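Local coordinates for protein mevalonate 3-kinase (PDB 4RKS) that phosphorylates (R)-mevalonate at its 3-hydroxyl with ATP, a step of the alternative mevalonate pathway to isoprenoids in Thermoplasma acidophilum, at residues V209-R223 / D253-V266. Numbering follows the deposited sequence.
Sequences VIHQNIVRSDLYPAR and DTEEYHSILRGVGV. With MEV ((R)-mevalonate), chain C.
Arg223, Ile210 and Ile214 meet Asp253, Tyr257 and Leu261 where helix 207-214 and the start of helix 220-238 both pack on helix 243-262, part apolar packing and part salt-bridge network, forming part of the mevalonate pocket wall in this GHMP kinase; the axes of 209-214 and 253-262 cross at 74°, 10.4 Å apart. Arg223 is the knob among Asp253, Glu256, Tyr257 and Ile260. Its chain bends at chi2 (60°), and the guanidinium grips Asp253 end-on: NH1 reaches OD1 at 2.8 Å from above the carboxylate plane, NH2 reaches OD2 at 2.8 Å on the syn side. Glu256 OE2 takes a weak bond from NH1 and a firmer one from His226. With an alanine here, Asp253 would probably lose its arginine partner, though still bonded by His230 and Leu37, and a gap would open where Arg223 CG and CD each lie 3.8 Å from Ile260 CD1. Ile214 CG1 packs on Leu261 CD2 (3.8 Å), its CD1 obliquely against Tyr257 CE1. Ile210 CG2 abuts Tyr257 OH (3.3 Å), which also touches mevalonate C6 (3.6 Å). In the Schellman motif ending helix 243-262, with Gly265 at C', Val264 CG1 packs on Asn213 CB (3.6 Å). Around this junction, Arg223 and Asp253 both bond Leu37 in the loop after strand 24-34, and on helix 243-262 Thr254 touches strand 289-292.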
loop_
_atom_site.group_PDB
_atom_site.type_symbol
_atom_site.label_atom_id
_atom_site.label_comp_id
_atom_site.label_asym_id
_atom_site.label_seq_id
_atom_site.Cartn_x
_atom_site.Cartn_y
_atom_site.Cartn_z
ATOM N N VAL A 209 13.662 -6.849 5.277
ATOM C CA VAL A 209 14.563 -7.810 4.652
ATOM C C VAL A 209 14.556 -7.652 3.136
ATOM O O VAL A 209 15.598 -7.752 2.487
ATOM C CB VAL A 209 14.180 -9.256 5.011
ATOM C CG1 VAL A 209 15.130 -10.242 4.351
ATOM C CG2 VAL A 209 14.172 -9.437 6.522
ATOM N N ILE A 210 13.372 -7.398 2.579
ATOM C CA ILE A 210 13.236 -7.172 1.144
ATOM C C ILE A 210 14.054 -5.942 0.733
ATOM O O ILE A 210 14.934 -6.028 -0.123
ATOM C CB ILE A 210 11.752 -7.002 0.732
ATOM C CG1 ILE A 210 10.988 -8.321 0.935
ATOM C CG2 ILE A 210 11.655 -6.535 -0.718
ATOM C CD1 ILE A 210 9.458 -8.230 0.755
ATOM N N HIS A 211 13.769 -4.803 1.356
ATOM C CA HIS A 211 14.526 -3.577 1.112
ATOM C C HIS A 211 16.033 -3.759 1.339
ATOM O O HIS A 211 16.855 -3.344 0.519
ATOM C CB HIS A 211 13.993 -2.447 2.006
ATOM C CG HIS A 211 12.612 -2.000 1.650
ATOM N ND1 HIS A 211 12.184 -1.876 0.345
ATOM C CD2 HIS A 211 11.555 -1.661 2.426
ATOM C CE1 HIS A 211 10.926 -1.473 0.333
ATOM N NE2 HIS A 211 10.520 -1.335 1.584
ATOM N N GLN A 212 16.397 -4.381 2.450
ATOM C CA GLN A 212 17.814 -4.554 2.778
ATOM C C GLN A 212 18.545 -5.434 1.749
ATOM O O GLN A 212 19.666 -5.134 1.351
ATOM C CB GLN A 212 17.962 -5.148 4.186
ATOM C CG GLN A 212 19.404 -5.242 4.682
ATOM C CD GLN A 212 19.514 -5.722 6.127
ATOM O OE1 GLN A 212 18.553 -6.244 6.702
ATOM N NE2 GLN A 212 20.691 -5.542 6.719
ATOM N N ASN A 213 17.915 -6.505 1.288
ATOM C CA ASN A 213 18.644 -7.422 0.400
ATOM C C ASN A 213 18.590 -7.071 -1.089
ATOM O O ASN A 213 19.564 -7.289 -1.806
ATOM C CB ASN A 213 18.146 -8.846 0.605
ATOM C CG ASN A 213 18.648 -9.445 1.894
ATOM O OD1 ASN A 213 19.601 -10.225 1.904
ATOM N ND2 ASN A 213 18.030 -9.064 2.993
ATOM N N ILE A 214 17.471 -6.515 -1.559
ATOM C CA ILE A 214 17.326 -6.263 -2.988
ATOM C C ILE A 214 18.427 -5.351 -3.531
ATOM O O ILE A 214 18.872 -5.516 -4.663
ATOM C CB ILE A 214 15.951 -5.650 -3.346
ATOM C CG1 ILE A 214 15.648 -5.928 -4.818
ATOM C CG2 ILE A 214 15.900 -4.120 -3.034
ATOM C CD1 ILE A 214 14.460 -5.186 -5.360
ATOM N N VAL A 215 18.895 -4.413 -2.718
ATOM C CA VAL A 215 19.908 -3.467 -3.174
ATOM C C VAL A 215 21.281 -4.150 -3.317
ATOM O O VAL A 215 22.205 -3.605 -3.920
ATOM C CB VAL A 215 20.001 -2.250 -2.210
ATOM C CG1 VAL A 215 20.870 -1.151 -2.803
ATOM C CG2 VAL A 215 18.599 -1.693 -1.928
ATOM N N ARG A 216 21.414 -5.357 -2.789
ATOM C CA ARG A 216 22.690 -6.064 -2.931
ATOM C C ARG A 216 22.891 -6.659 -4.333
ATOM O O ARG A 216 24.021 -6.985 -4.721
ATOM C CB ARG A 216 22.803 -7.159 -1.872
ATOM C CG ARG A 216 22.955 -6.612 -0.466
ATOM C CD ARG A 216 22.774 -7.686 0.579
ATOM N NE ARG A 216 22.964 -7.127 1.910
ATOM C CZ ARG A 216 22.638 -7.747 3.033
ATOM N NH1 ARG A 216 22.097 -8.955 2.993
ATOM N NH2 ARG A 216 22.856 -7.155 4.195
ATOM N N SER A 217 21.800 -6.792 -5.085
ATOM C CA SER A 217 21.832 -7.413 -6.413
ATOM C C SER A 217 22.544 -6.573 -7.485
ATOM O O SER A 217 22.367 -5.359 -7.568
ATOM C CB SER A 217 20.404 -7.722 -6.878
ATOM O OG SER A 217 20.401 -8.245 -8.194
ATOM N N ASP A 218 23.339 -7.250 -8.311
ATOM C CA ASP A 218 24.026 -6.629 -9.440
ATOM C C ASP A 218 23.049 -6.110 -10.495
ATOM O O ASP A 218 23.384 -5.240 -11.294
ATOM C CB ASP A 218 24.985 -7.633 -10.078
ATOM C CG ASP A 218 25.683 -8.499 -9.045
ATOM O OD1 ASP A 218 26.035 -7.968 -7.970
ATOM O OD2 ASP A 218 25.868 -9.708 -9.298
ATOM N N LEU A 219 21.845 -6.663 -10.507
ATOM C CA LEU A 219 20.811 -6.197 -11.421
ATOM C C LEU A 219 20.043 -5.002 -10.854
ATOM O O LEU A 219 19.176 -4.448 -11.531
ATOM C CB LEU A 219 19.839 -7.332 -11.733
ATOM C CG LEU A 219 20.482 -8.614 -12.231
ATOM C CD1 LEU A 219 19.534 -9.776 -12.011
ATOM C CD2 LEU A 219 20.829 -8.464 -13.695
ATOM N N TYR A 220 20.352 -4.596 -9.621
ATOM C CA TYR A 220 19.561 -3.545 -8.983
ATOM C C TYR A 220 19.587 -2.213 -9.735
ATOM O O TYR A 220 18.532 -1.586 -9.879
ATOM C CB TYR A 220 19.985 -3.315 -7.530
ATOM C CG TYR A 220 19.053 -2.364 -6.804
ATOM C CD1 TYR A 220 17.699 -2.654 -6.683
ATOM C CD2 TYR A 220 19.523 -1.185 -6.246
ATOM C CE1 TYR A 220 16.835 -1.790 -6.029
ATOM C CE2 TYR A 220 18.676 -0.329 -5.579
ATOM C CZ TYR A 220 17.329 -0.628 -5.484
ATOM O OH TYR A 220 16.485 0.231 -4.827
ATOM N N PRO A 221 20.771 -1.761 -10.200
ATOM C CA PRO A 221 20.733 -0.510 -10.967
ATOM C C PRO A 221 19.798 -0.524 -12.174
ATOM O O PRO A 221 19.125 0.478 -12.406
ATOM C CB PRO A 221 22.186 -0.329 -11.431
ATOM C CG PRO A 221 23.010 -1.293 -10.636
ATOM C CD PRO A 221 22.131 -2.042 -9.701
ATOM N N ALA A 222 19.762 -1.618 -12.927
ATOM C CA ALA A 222 18.873 -1.715 -14.086
ATOM C C ALA A 222 17.410 -1.821 -13.662
ATOM O O ALA A 222 16.518 -1.350 -14.365
ATOM C CB ALA A 222 19.245 -2.905 -14.948
ATOM N N ARG A 223 17.170 -2.463 -12.523
ATOM C CA ARG A 223 15.813 -2.612 -11.994
ATOM C C ARG A 223 15.203 -1.244 -11.724
ATOM O O ARG A 223 14.049 -0.996 -12.060
ATOM C CB ARG A 223 15.822 -3.463 -10.720
ATOM C CG ARG A 223 14.524 -3.448 -9.908
ATOM C CD ARG A 223 13.331 -3.969 -10.700
ATOM N NE ARG A 223 12.076 -3.683 -10.011
ATOM C CZ ARG A 223 10.880 -3.648 -10.596
ATOM N NH1 ARG A 223 10.766 -3.886 -11.895
ATOM N NH2 ARG A 223 9.792 -3.362 -9.882
ATOM N N ASP A 253 6.215 -7.009 -14.256
ATOM C CA ASP A 253 7.000 -6.372 -13.202
ATOM C C ASP A 253 7.183 -7.309 -12.013
ATOM O O ASP A 253 8.276 -7.420 -11.468
ATOM C CB ASP A 253 6.344 -5.073 -12.735
ATOM C CG ASP A 253 7.311 -4.176 -11.965
ATOM O OD1 ASP A 253 8.121 -3.494 -12.629
ATOM O OD2 ASP A 253 7.266 -4.161 -10.710
ATOM N N THR A 254 6.100 -7.978 -11.623
ATOM C CA THR A 254 6.118 -8.946 -10.525
ATOM C C THR A 254 7.160 -10.040 -10.782
ATOM O O THR A 254 7.923 -10.407 -9.889
ATOM C CB THR A 254 4.721 -9.596 -10.318
ATOM O OG1 THR A 254 3.831 -8.651 -9.714
ATOM C CG2 THR A 254 4.804 -10.818 -9.429
ATOM N N GLU A 255 7.201 -10.550 -12.003
ATOM C CA GLU A 255 8.118 -11.642 -12.332
ATOM C C GLU A 255 9.594 -11.196 -12.326
ATOM O O GLU A 255 10.464 -11.909 -11.824
ATOM C CB GLU A 255 7.712 -12.259 -13.681
ATOM C CG GLU A 255 6.315 -12.920 -13.590
ATOM C CD GLU A 255 5.732 -13.396 -14.924
ATOM O OE1 GLU A 255 6.076 -12.838 -15.988
ATOM O OE2 GLU A 255 4.899 -14.329 -14.897
ATOM N N GLU A 256 9.875 -10.024 -12.879
ATOM C CA GLU A 256 11.222 -9.440 -12.811
ATOM C C GLU A 256 11.675 -9.196 -11.365
ATOM O O GLU A 256 12.790 -9.539 -10.973
ATOM C CB GLU A 256 11.257 -8.127 -13.587
ATOM C CG GLU A 256 12.536 -7.322 -13.400
ATOM C CD GLU A 256 12.497 -6.000 -14.142
ATOM O OE1 GLU A 256 11.667 -5.855 -15.065
ATOM O OE2 GLU A 256 13.294 -5.105 -13.805
ATOM N N TYR A 257 10.794 -8.584 -10.581
ATOM C CA TYR A 257 11.072 -8.261 -9.187
ATOM C C TYR A 257 11.405 -9.503 -8.377
ATOM O O TYR A 257 12.388 -9.531 -7.634
ATOM C CB TYR A 257 9.859 -7.541 -8.608
ATOM C CG TYR A 257 9.926 -7.039 -7.189
ATOM C CD1 TYR A 257 10.649 -5.889 -6.860
ATOM C CD2 TYR A 257 9.190 -7.655 -6.196
ATOM C CE1 TYR A 257 10.658 -5.399 -5.573
ATOM C CE2 TYR A 257 9.191 -7.174 -4.905
ATOM C CZ TYR A 257 9.923 -6.051 -4.597
ATOM O OH TYR A 257 9.898 -5.592 -3.306
ATOM N N HIS A 258 10.609 -10.552 -8.526
ATOM C CA HIS A 258 10.848 -11.722 -7.693
ATOM C C HIS A 258 11.970 -12.615 -8.224
ATOM O O HIS A 258 12.530 -13.419 -7.479
ATOM C CB HIS A 258 9.543 -12.479 -7.499
ATOM C CG HIS A 258 8.610 -11.773 -6.566
ATOM N ND1 HIS A 258 8.862 -11.664 -5.217
ATOM C CD2 HIS A 258 7.461 -11.089 -6.790
ATOM C CE1 HIS A 258 7.896 -10.969 -4.644
ATOM N NE2 HIS A 258 7.031 -10.610 -5.574
ATOM N N SER A 259 12.343 -12.433 -9.486
ATOM C CA SER A 259 13.567 -13.065 -9.990
ATOM C C SER A 259 14.806 -12.393 -9.378
ATOM O O SER A 259 15.788 -13.059 -9.043
ATOM C CB SER A 259 13.619 -13.006 -11.517
ATOM O OG SER A 259 14.802 -13.605 -12.009
ATOM N N ILE A 260 14.757 -11.074 -9.208
ATOM C CA ILE A 260 15.876 -10.370 -8.576
ATOM C C ILE A 260 16.010 -10.752 -7.093
ATOM O O ILE A 260 17.105 -11.052 -6.628
ATOM C CB ILE A 260 15.740 -8.842 -8.719
ATOM C CG1 ILE A 260 15.827 -8.460 -10.193
ATOM C CG2 ILE A 260 16.822 -8.127 -7.917
ATOM C CD1 ILE A 260 15.591 -7.006 -10.471
ATOM N N LEU A 261 14.897 -10.781 -6.369
ATOM C CA LEU A 261 14.914 -11.172 -4.961
ATOM C C LEU A 261 15.458 -12.592 -4.736
ATOM O O LEU A 261 16.280 -12.802 -3.847
ATOM C CB LEU A 261 13.511 -11.042 -4.353
ATOM C CG LEU A 261 13.067 -9.596 -4.101
ATOM C CD1 LEU A 261 11.640 -9.512 -3.562
ATOM C CD2 LEU A 261 14.024 -8.887 -3.164
ATOM N N ARG A 262 15.009 -13.558 -5.538
ATOM C CA ARG A 262 15.460 -14.944 -5.392
ATOM C C ARG A 262 16.975 -15.056 -5.517
ATOM O O ARG A 262 17.602 -15.839 -4.811
ATOM C CB ARG A 262 14.780 -15.860 -6.423
ATOM C CG ARG A 262 13.338 -16.244 -6.059
ATOM C CD ARG A 262 12.778 -17.345 -6.980
ATOM N NE ARG A 262 12.826 -16.965 -8.395
ATOM C CZ ARG A 262 11.836 -16.361 -9.048
ATOM N NH1 ARG A 262 10.700 -16.058 -8.420
ATOM N NH2 ARG A 262 11.983 -16.055 -10.328
ATOM N N GLY A 263 17.559 -14.257 -6.403
ATOM C CA GLY A 263 18.999 -14.201 -6.552
ATOM C C GLY A 263 19.733 -13.574 -5.376
ATOM O O GLY A 263 20.957 -13.621 -5.323
ATOM N N VAL A 264 18.999 -12.969 -4.443
ATOM C CA VAL A 264 19.606 -12.463 -3.209
ATOM C C VAL A 264 19.057 -13.246 -1.997
ATOM O O VAL A 264 19.197 -12.838 -0.843
ATOM C CB VAL A 264 19.373 -10.939 -3.052
ATOM C CG1 VAL A 264 20.241 -10.369 -1.953
ATOM C CG2 VAL A 264 19.734 -10.232 -4.332
ATOM N N GLY A 265 18.435 -14.387 -2.274
ATOM C CA GLY A 265 18.026 -15.310 -1.231
ATOM C C GLY A 265 16.724 -14.967 -0.542
ATOM O O GLY A 265 16.472 -15.414 0.574
ATOM N N VAL A 266 15.893 -14.169 -1.208
ATOM C CA VAL A 266 14.560 -13.851 -0.703
ATOM C C VAL A 266 13.486 -14.493 -1.588
ATOM O O VAL A 266 13.224 -14.017 -2.693
ATOM C CB VAL A 266 14.340 -12.327 -0.637
ATOM C CG1 VAL A 266 12.930 -12.004 -0.155
ATOM C CG2 VAL A 266 15.378 -11.695 0.270
HETATM C C8 MEV C . 6.475 -1.748 -0.433
HETATM O O8 MEV C . 7.135 -0.972 0.549
HETATM C C2 MEV C . 7.178 -3.085 -0.520
HETATM C C3 MEV C . 6.458 -4.204 -1.254
HETATM O O7 MEV C . 5.127 -4.359 -0.836
HETATM C C4 MEV C . 6.468 -3.968 -2.755
HETATM C C5 MEV C . 5.357 -3.052 -3.232
HETATM O O3 MEV C . 4.158 -3.209 -2.850
HETATM O O4 MEV C . 5.638 -2.104 -4.004
HETATM C C6 MEV C . 7.209 -5.479 -0.939
HETATM O O HOH W 1 19.473 -10.588 -7.886
#